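Epimerase family protein SDR39U1 (Homo sapiens, PDB 4B4O) binds NADPH and is probably an NADP-dependent oxidoreductase of the short-chain dehydrogenase/reductase family, with a physiological substrate not yet established. Local coordinates at residues S47-C52 with Q87-A92; N225-Q230 with P282-A287. The protein carries 3 engineered substitutions. One frame throughout, in Å; residues are numbered along the deposited sequence. Where two conformers were deposited one is given.

Interaction 1 of 2, residues S47-C52 with Q87-A92; sequences SGLPSC and QLLAKA
Leu49 is the one residue of 47-52 whose side chain reaches the helix, and it meets two side chains there, Leu89 and Ala92, one turn apart on the same face. The contact is apolar. Leu49 CD1 lies 4.0 Å from Leu89 CD2, the two leucine side chains crossing at about a right angle, and the same methyl sits 4.1 Å from Ala92 CB. CG of Leu49 is anti to the backbone N (chi1 -164°), which directs CG, and with it CD1, toward the helix while CB stays beside Ala92. The small alanine lets the backbones come close, with Leu49 CA and Ala92 CA 5.4 Å apart.

Polar atoms play little part. Leu49 CB rests 4.0 Å from the carbonyl O of Ala92, an ordinary van der Waals approach. In the backbone, Gly48 takes a positive phi of 97° as the chain leaves helix 41-47, on its way to strand 54-57.

Around this patch, Leu4 of strand 2-6 touches Leu49, and Leu44 of helix 41-47 touches both Leu89 and Ala92. The result is a small hydrophobic cluster toward the periphery of the Rossmann-type fold, where a helix-to-strand connection packs on the long helix 72-95 that flanks the parallel sheet.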
ATOM      1  N   SER A  47       8.263  -1.734 -26.882  1.00 42.93           N
ATOM      2  CA  SER A  47       7.172  -2.128 -27.773  1.00 43.89           C
ATOM      3  C   SER A  47       5.782  -1.734 -27.269  1.00 42.15           C
ATOM      4  O   SER A  47       4.803  -1.949 -27.963  1.00 43.06           O
ATOM      5  CB  SER A  47       7.248  -3.626 -28.069  1.00 44.59           C
ATOM      6  OG  SER A  47       7.451  -4.368 -26.885  1.00 42.59           O
ATOM      7  N   GLY A  48       5.689  -1.123 -26.091  1.00 39.90           N
ATOM      8  CA  GLY A  48       4.442  -0.479 -25.683  1.00 38.64           C
ATOM      9  C   GLY A  48       3.559  -1.315 -24.794  1.00 36.65           C
ATOM     10  O   GLY A  48       3.944  -2.389 -24.334  1.00 36.00           O
ATOM     11  N   LEU A  49       2.357  -0.815 -24.553  1.00 35.91           N
ATOM     12  CA  LEU A  49       1.438  -1.443 -23.611  1.00 34.05           C
ATOM     13  C   LEU A  49       0.825  -2.698 -24.240  1.00 35.11           C
ATOM     14  O   LEU A  49       0.253  -2.614 -25.317  1.00 37.01           O
ATOM     15  CB  LEU A  49       0.337  -0.445 -23.235  1.00 33.32           C
ATOM     16  CG  LEU A  49      -0.517  -0.749 -21.998  1.00 31.18           C
ATOM     17  CD1 LEU A  49       0.181  -0.428 -20.676  1.00 29.13           C
ATOM     18  CD2 LEU A  49      -1.845  -0.008 -22.081  1.00 31.44           C
ATOM     19  N   PRO A  50       0.957  -3.870 -23.595  1.00 34.15           N
ATOM     20  CA  PRO A  50       0.279  -5.053 -24.131  1.00 35.26           C
ATOM     21  C   PRO A  50      -1.218  -4.926 -23.987  1.00 34.98           C
ATOM     22  O   PRO A  50      -1.691  -4.083 -23.212  1.00 33.51           O
ATOM     23  CB  PRO A  50       0.794  -6.204 -23.265  1.00 34.18           C
ATOM     24  CG  PRO A  50       1.329  -5.573 -22.030  1.00 32.07           C
ATOM     25  CD  PRO A  50       1.749  -4.177 -22.392  1.00 32.37           C
ATOM     26  N   SER A  51      -1.962  -5.744 -24.725  1.00 36.58           N
ATOM     27  CA  SER A  51      -3.432  -5.683 -24.684  1.00 36.80           C
ATOM     28  C   SER A  51      -3.918  -5.882 -23.246  1.00 34.46           C
ATOM     29  O   SER A  51      -3.578  -6.872 -22.594  1.00 33.62           O
ATOM     30  CB  SER A  51      -4.075  -6.721 -25.602  1.00 39.02           C
ATOM     31  OG  SER A  51      -3.507  -6.701 -26.893  1.00 41.31           O
ATOM     32  N   CYS A  52      -4.655  -4.896 -22.751  1.00 33.58           N
ATOM     33  CA  CYS A  52      -5.241  -4.995 -21.451  1.00 31.67           C
ATOM     34  C   CYS A  52      -6.416  -4.037 -21.328  1.00 31.77           C
ATOM     35  O   CYS A  52      -6.457  -2.986 -21.982  1.00 32.72           O
ATOM     36  CB  CYS A  52      -4.205  -4.713 -20.364  1.00 29.54           C
ATOM     37  SG  CYS A  52      -3.504  -3.054 -20.432  1.00 29.13           S
ATOM     38  N   GLN A  87       5.403   6.609 -14.430  1.00 24.60           N
ATOM     39  CA  GLN A  87       5.396   7.493 -15.603  1.00 26.39           C
ATOM     40  C   GLN A  87       5.436   6.675 -16.870  1.00 27.55           C
ATOM     41  O   GLN A  87       4.787   6.998 -17.858  1.00 28.66           O
ATOM     42  CB  GLN A  87       6.577   8.463 -15.517  1.00 27.64           C
ATOM     43  CG  GLN A  87       6.710   9.420 -16.686  1.00 29.81           C
ATOM     44  CD  GLN A  87       6.813  10.892 -16.247  1.00 30.43           C
ATOM     45  OE1 GLN A  87       7.747  11.636 -16.637  1.00 32.25           O
ATOM     46  NE2 GLN A  87       5.837  11.324 -15.439  1.00 29.10           N
ATOM     47  N   LEU A  88       6.174   5.573 -16.819  1.00 27.44           N
ATOM     48  CA  LEU A  88       6.359   4.707 -17.974  1.00 28.70           C
ATOM     49  C   LEU A  88       5.038   4.057 -18.358  1.00 28.18           C
ATOM     50  O   LEU A  88       4.713   3.926 -19.536  1.00 29.62           O
ATOM     51  CB  LEU A  88       7.398   3.630 -17.652  1.00 28.68           C
ATOM     52  CG  LEU A  88       8.404   3.195 -18.731  1.00 30.76           C
ATOM     53  CD1 LEU A  88       8.798   4.267 -19.734  1.00 32.81           C
ATOM     54  CD2 LEU A  88       9.651   2.660 -18.006  1.00 30.82           C
ATOM     55  N   LEU A  89       4.287   3.639 -17.349  1.00 26.32           N
ATOM     56  CA  LEU A  89       2.956   3.089 -17.555  1.00 25.86           C
ATOM     57  C   LEU A  89       1.986   4.150 -18.054  1.00 26.53           C
ATOM     58  O   LEU A  89       1.210   3.908 -18.986  1.00 27.58           O
ATOM     59  CB  LEU A  89       2.425   2.457 -16.255  1.00 23.88           C
ATOM     60  CG  LEU A  89       2.743   0.968 -16.076  1.00 23.57           C
ATOM     61  CD1 LEU A  89       2.444   0.436 -14.673  1.00 21.83           C
ATOM     62  CD2 LEU A  89       1.986   0.183 -17.136  1.00 24.56           C
ATOM     63  N   ALA A  90       2.028   5.323 -17.431  1.00 26.14           N
ATOM     64  CA  ALA A  90       1.181   6.451 -17.829  1.00 27.00           C
ATOM     65  C   ALA A  90       1.353   6.832 -19.305  1.00 29.39           C
ATOM     66  O   ALA A  90       0.386   6.925 -20.042  1.00 30.43           O
ATOM     67  CB  ALA A  90       1.470   7.647 -16.938  1.00 26.49           C
ATOM     68  N   LYS A  91       2.596   7.018 -19.721  1.00 30.44           N
ATOM     69  CA  LYS A  91       2.896   7.336 -21.109  1.00 32.92           C
ATOM     70  C   LYS A  91       2.477   6.219 -22.061  1.00 33.73           C
ATOM     71  O   LYS A  91       2.018   6.481 -23.168  1.00 35.69           O
ATOM     72  CB  LYS A  91       4.376   7.685 -21.284  1.00 33.98           C
ATOM     73  CG  LYS A  91       4.751   8.997 -20.609  1.00 33.96           C
ATOM     74  CD  LYS A  91       6.203   9.393 -20.872  1.00 35.46           C
ATOM     75  CE  LYS A  91       6.590  10.733 -20.209  1.00 35.73           C
ATOM     76  NZ  LYS A  91       7.551  11.501 -21.073  1.00 38.42           N
ATOM     77  N   ALA A  92       2.616   4.972 -21.622  1.00 32.42           N
ATOM     78  CA  ALA A  92       2.231   3.819 -22.441  1.00 33.21           C
ATOM     79  C   ALA A  92       0.728   3.783 -22.653  1.00 33.30           C
ATOM     80  O   ALA A  92       0.261   3.503 -23.761  1.00 35.12           O
ATOM     81  CB  ALA A  92       2.718   2.527 -21.812  1.00 31.89           C
TER

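Interaction 2 of 2, residues N225-Q230 with P282-A287; sequences NAEFAQ and PELGAA
Glu227 and Phe228, neighbours in the first turn of helix 225-236, both meet Leu284 at the start of helix 284-293. Glu227 comes first: its extended side chain brings OE2 to 4.3 Å from Leu284 CD2, a loose approach at the border of the contact. Glu227 OE2 also lies 5.4 Å from Glu283 OE2 in the conformer described, near but not touching. Phe228 follows and gives the closest approach, through its backbone CA, 4.0 Å from Leu284 CD2, with Phe228 CB a looser 4.4 Å from the same methyl. Leu284 has CG anti to its own N (chi1 -173°), which carries the side chain across to the other helix. The ring of Phe228 is engaged elsewhere, stacked with Phe190 and touching Met168 and Met171 of helix 166-176.

On the facing segment, Glu283 is the N-cap of its helix. In this conformer, one of two modelled, its OE2 accepts from Gly285 N at 2.9 Å with an N-H...O angle of 159°, the amide approaching from above the carboxylate plane.

Chemically, the join between the helices rests on dispersion around one leucine methyl. The two glutamates, if both ionised, may repel each other weakly in this conformer, while the capping amide and helix N terminus may help stabilise a negative charge on Glu283.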
ATOM      1  N   ASN A 225      -1.386   2.360  17.929  1.00 13.82           N
ATOM      2  CA  ASN A 225      -0.315   1.373  17.979  1.00 13.61           C
ATOM      3  C   ASN A 225      -0.340   0.507  19.249  1.00 13.70           C
ATOM      4  O   ASN A 225      -0.084  -0.686  19.170  1.00 13.32           O
ATOM      5  CB  ASN A 225       1.051   2.056  17.834  1.00 14.24           C
ATOM      6  CG  ASN A 225       2.211   1.117  18.067  1.00 14.33           C
ATOM      7  OD1 ASN A 225       2.581   0.844  19.211  1.00 14.73           O
ATOM      8  ND2 ASN A 225       2.788   0.602  16.981  1.00 14.09           N
ATOM      9  N   ALA A 226      -0.640   1.111  20.408  1.00 14.33           N
ATOM     10  CA  ALA A 226      -0.792   0.349  21.662  1.00 14.53           C
ATOM     11  C   ALA A 226      -1.885  -0.687  21.511  1.00 13.97           C
ATOM     12  O   ALA A 226      -1.702  -1.847  21.897  1.00 13.79           O
ATOM     13  CB  ALA A 226      -1.110   1.250  22.836  1.00 15.47           C
ATOM     14  N   GLU A 227      -3.015  -0.292  20.930  1.00 13.83           N
ATOM     15  CA  GLU A 227      -4.139  -1.243  20.716  1.00 13.53           C
ATOM     16  C   GLU A 227      -3.760  -2.371  19.735  1.00 12.87           C
ATOM     17  O   GLU A 227      -4.099  -3.525  19.950  1.00 12.81           O
ATOM     18  CB  GLU A 227      -5.430  -0.512  20.272  1.00 13.75           C
ATOM     19  CG  GLU A 227      -6.615  -1.429  19.890  1.00 13.64           C
ATOM     20  CD  GLU A 227      -7.773  -0.687  19.185  1.00 13.91           C
ATOM     21  OE1 GLU A 227      -7.912   0.550  19.453  1.00 14.42           O
ATOM     22  OE2 GLU A 227      -8.522  -1.302  18.359  1.00 13.76           O
ATOM     23  N   PHE A 228      -3.012  -2.034  18.695  1.00 12.55           N
ATOM     24  CA  PHE A 228      -2.470  -3.049  17.796  1.00 12.16           C
ATOM     25  C   PHE A 228      -1.597  -4.107  18.502  1.00 12.30           C
ATOM     26  O   PHE A 228      -1.758  -5.305  18.286  1.00 12.21           O
ATOM     27  CB  PHE A 228      -1.646  -2.398  16.657  1.00 12.04           C
ATOM     28  CG  PHE A 228      -0.806  -3.375  15.902  1.00 11.93           C
ATOM     29  CD1 PHE A 228      -1.390  -4.213  14.976  1.00 11.72           C
ATOM     30  CD2 PHE A 228       0.539  -3.510  16.172  1.00 12.25           C
ATOM     31  CE1 PHE A 228      -0.642  -5.150  14.302  1.00 11.84           C
ATOM     32  CE2 PHE A 228       1.302  -4.460  15.512  1.00 12.37           C
ATOM     33  CZ  PHE A 228       0.711  -5.279  14.569  1.00 12.17           C
ATOM     34  N   ALA A 229      -0.644  -3.658  19.302  1.00 12.64           N
ATOM     35  CA  ALA A 229       0.263  -4.576  19.974  1.00 12.90           C
ATOM     36  C   ALA A 229      -0.513  -5.508  20.892  1.00 12.98           C
ATOM     37  O   ALA A 229      -0.279  -6.721  20.919  1.00 13.03           O
ATOM     38  CB  ALA A 229       1.346  -3.811  20.743  1.00 13.46           C
ATOM     39  N   GLN A 230      -1.431  -4.929  21.651  1.00 13.18           N
ATOM     40  CA  GLN A 230      -2.225  -5.674  22.614  1.00 13.47           C
ATOM     41  C   GLN A 230      -3.114  -6.725  21.927  1.00 13.28           C
ATOM     42  O   GLN A 230      -3.113  -7.887  22.319  1.00 13.51           O
ATOM     43  CB  GLN A 230      -3.042  -4.685  23.443  1.00 13.93           C
ATOM     44  CG  GLN A 230      -3.967  -5.298  24.473  1.00 14.46           C
ATOM     45  CD  GLN A 230      -4.907  -4.218  25.102  1.00 15.10           C
ATOM     46  OE1 GLN A 230      -4.455  -3.198  25.666  1.00 15.52           O
ATOM     47  NE2 GLN A 230      -6.239  -4.441  24.978  1.00 15.39           N
ATOM     48  N   PRO A 282     -13.028  -5.534   8.690  1.00 15.75           N
ATOM     49  CA  PRO A 282     -13.032  -4.137   9.143  1.00 14.79           C
ATOM     50  C   PRO A 282     -12.544  -3.903  10.589  1.00 14.77           C
ATOM     51  O   PRO A 282     -12.108  -2.812  10.909  1.00 14.05           O
ATOM     52  CB  PRO A 282     -14.524  -3.759   9.056  1.00 15.39           C
ATOM     53  CG  PRO A 282     -15.234  -5.034   9.273  1.00 16.79           C
ATOM     54  CD  PRO A 282     -14.391  -6.069   8.577  1.00 16.96           C
ATOM     55  N   GLU A 283     -12.653  -4.924  11.426  1.00 15.84           N
ATOM     56  CA  GLU A 283     -12.297  -4.813  12.837  0.50 16.25           C
ATOM     57  C   GLU A 283     -10.925  -5.468  13.026  1.00 16.05           C
ATOM     58  O   GLU A 283     -10.642  -6.529  12.469  1.00 16.50           O
ATOM     59  CB  GLU A 283     -13.382  -5.434  13.740  0.50 18.01           C
ATOM     60  CG  GLU A 283     -13.293  -5.045  15.230  0.50 18.84           C
ATOM     61  CD  GLU A 283     -12.434  -5.993  16.077  0.50 19.68           C
ATOM     62  OE1 GLU A 283     -12.744  -7.221  16.118  0.50 21.05           O
ATOM     63  OE2 GLU A 283     -11.449  -5.516  16.699  0.50 19.19           O
ATOM     64  N   LEU A 284     -10.056  -4.825  13.804  1.00 15.57           N
ATOM     65  CA  LEU A 284      -8.656  -5.255  13.906  1.00 15.27           C
ATOM     66  C   LEU A 284      -8.483  -6.653  14.465  1.00 16.64           C
ATOM     67  O   LEU A 284      -7.635  -7.419  14.008  1.00 16.74           O
ATOM     68  CB  LEU A 284      -7.844  -4.254  14.748  1.00 14.78           C
ATOM     69  CG  LEU A 284      -6.326  -4.461  14.824  1.00 14.40           C
ATOM     70  CD1 LEU A 284      -5.645  -4.517  13.455  1.00 13.55           C
ATOM     71  CD2 LEU A 284      -5.799  -3.312  15.672  1.00 14.16           C
ATOM     72  N   GLY A 285      -9.254  -6.971  15.491  1.00 18.01           N
ATOM     73  CA  GLY A 285      -9.243  -8.302  16.079  1.00 19.78           C
ATOM     74  C   GLY A 285      -9.502  -9.374  15.050  1.00 20.36           C
ATOM     75  O   GLY A 285      -8.803 -10.359  14.997  1.00 21.20           O
ATOM     76  N   ALA A 286     -10.539  -9.201  14.244  1.00 20.21           N
ATOM     77  CA  ALA A 286     -10.876 -10.204  13.236  1.00 21.07           C
ATOM     78  C   ALA A 286      -9.740 -10.353  12.229  1.00 20.22           C
ATOM     79  O   ALA A 286      -9.456 -11.462  11.795  1.00 21.49           O
ATOM     80  CB  ALA A 286     -12.176  -9.849  12.537  1.00 21.03           C
ATOM     81  N   ALA A 287      -9.110  -9.233  11.866  1.00 18.39           N
ATOM     82  CA  ALA A 287      -8.014  -9.239  10.915  1.00 17.75           C
ATOM     83  C   ALA A 287      -6.818 -10.017  11.453  1.00 18.48           C
ATOM     84  O   ALA A 287      -6.283 -10.891  10.765  1.00 19.42           O
ATOM     85  CB  ALA A 287      -7.617  -7.824  10.548  1.00 15.99           C
TER

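In the fold
From the N terminus, strand 2-6, helix 11-22 and strand 26-31 come before either contact. Interaction 1 opens at the turn after helix 41-47 and closes on helix 72-95, so the loop it spans includes strand 54-57. The chain then adds the remaining strands of the sheet, through 213-217, and the helices between them before interaction 2 opens on helix 225-236. This second loop is strandless, runs through helices 246-253, 255-262 and 270-274, and closes at helix 284-293. The loops are in series, neither nested nor crossing. The centres of interactions 1 and 2 are about 39 Å apart, on opposite sides of the chain's centre. Interaction 1 joins elements of the nucleotide-binding core; interaction 2 ties the C-terminal helix to helix 225-236.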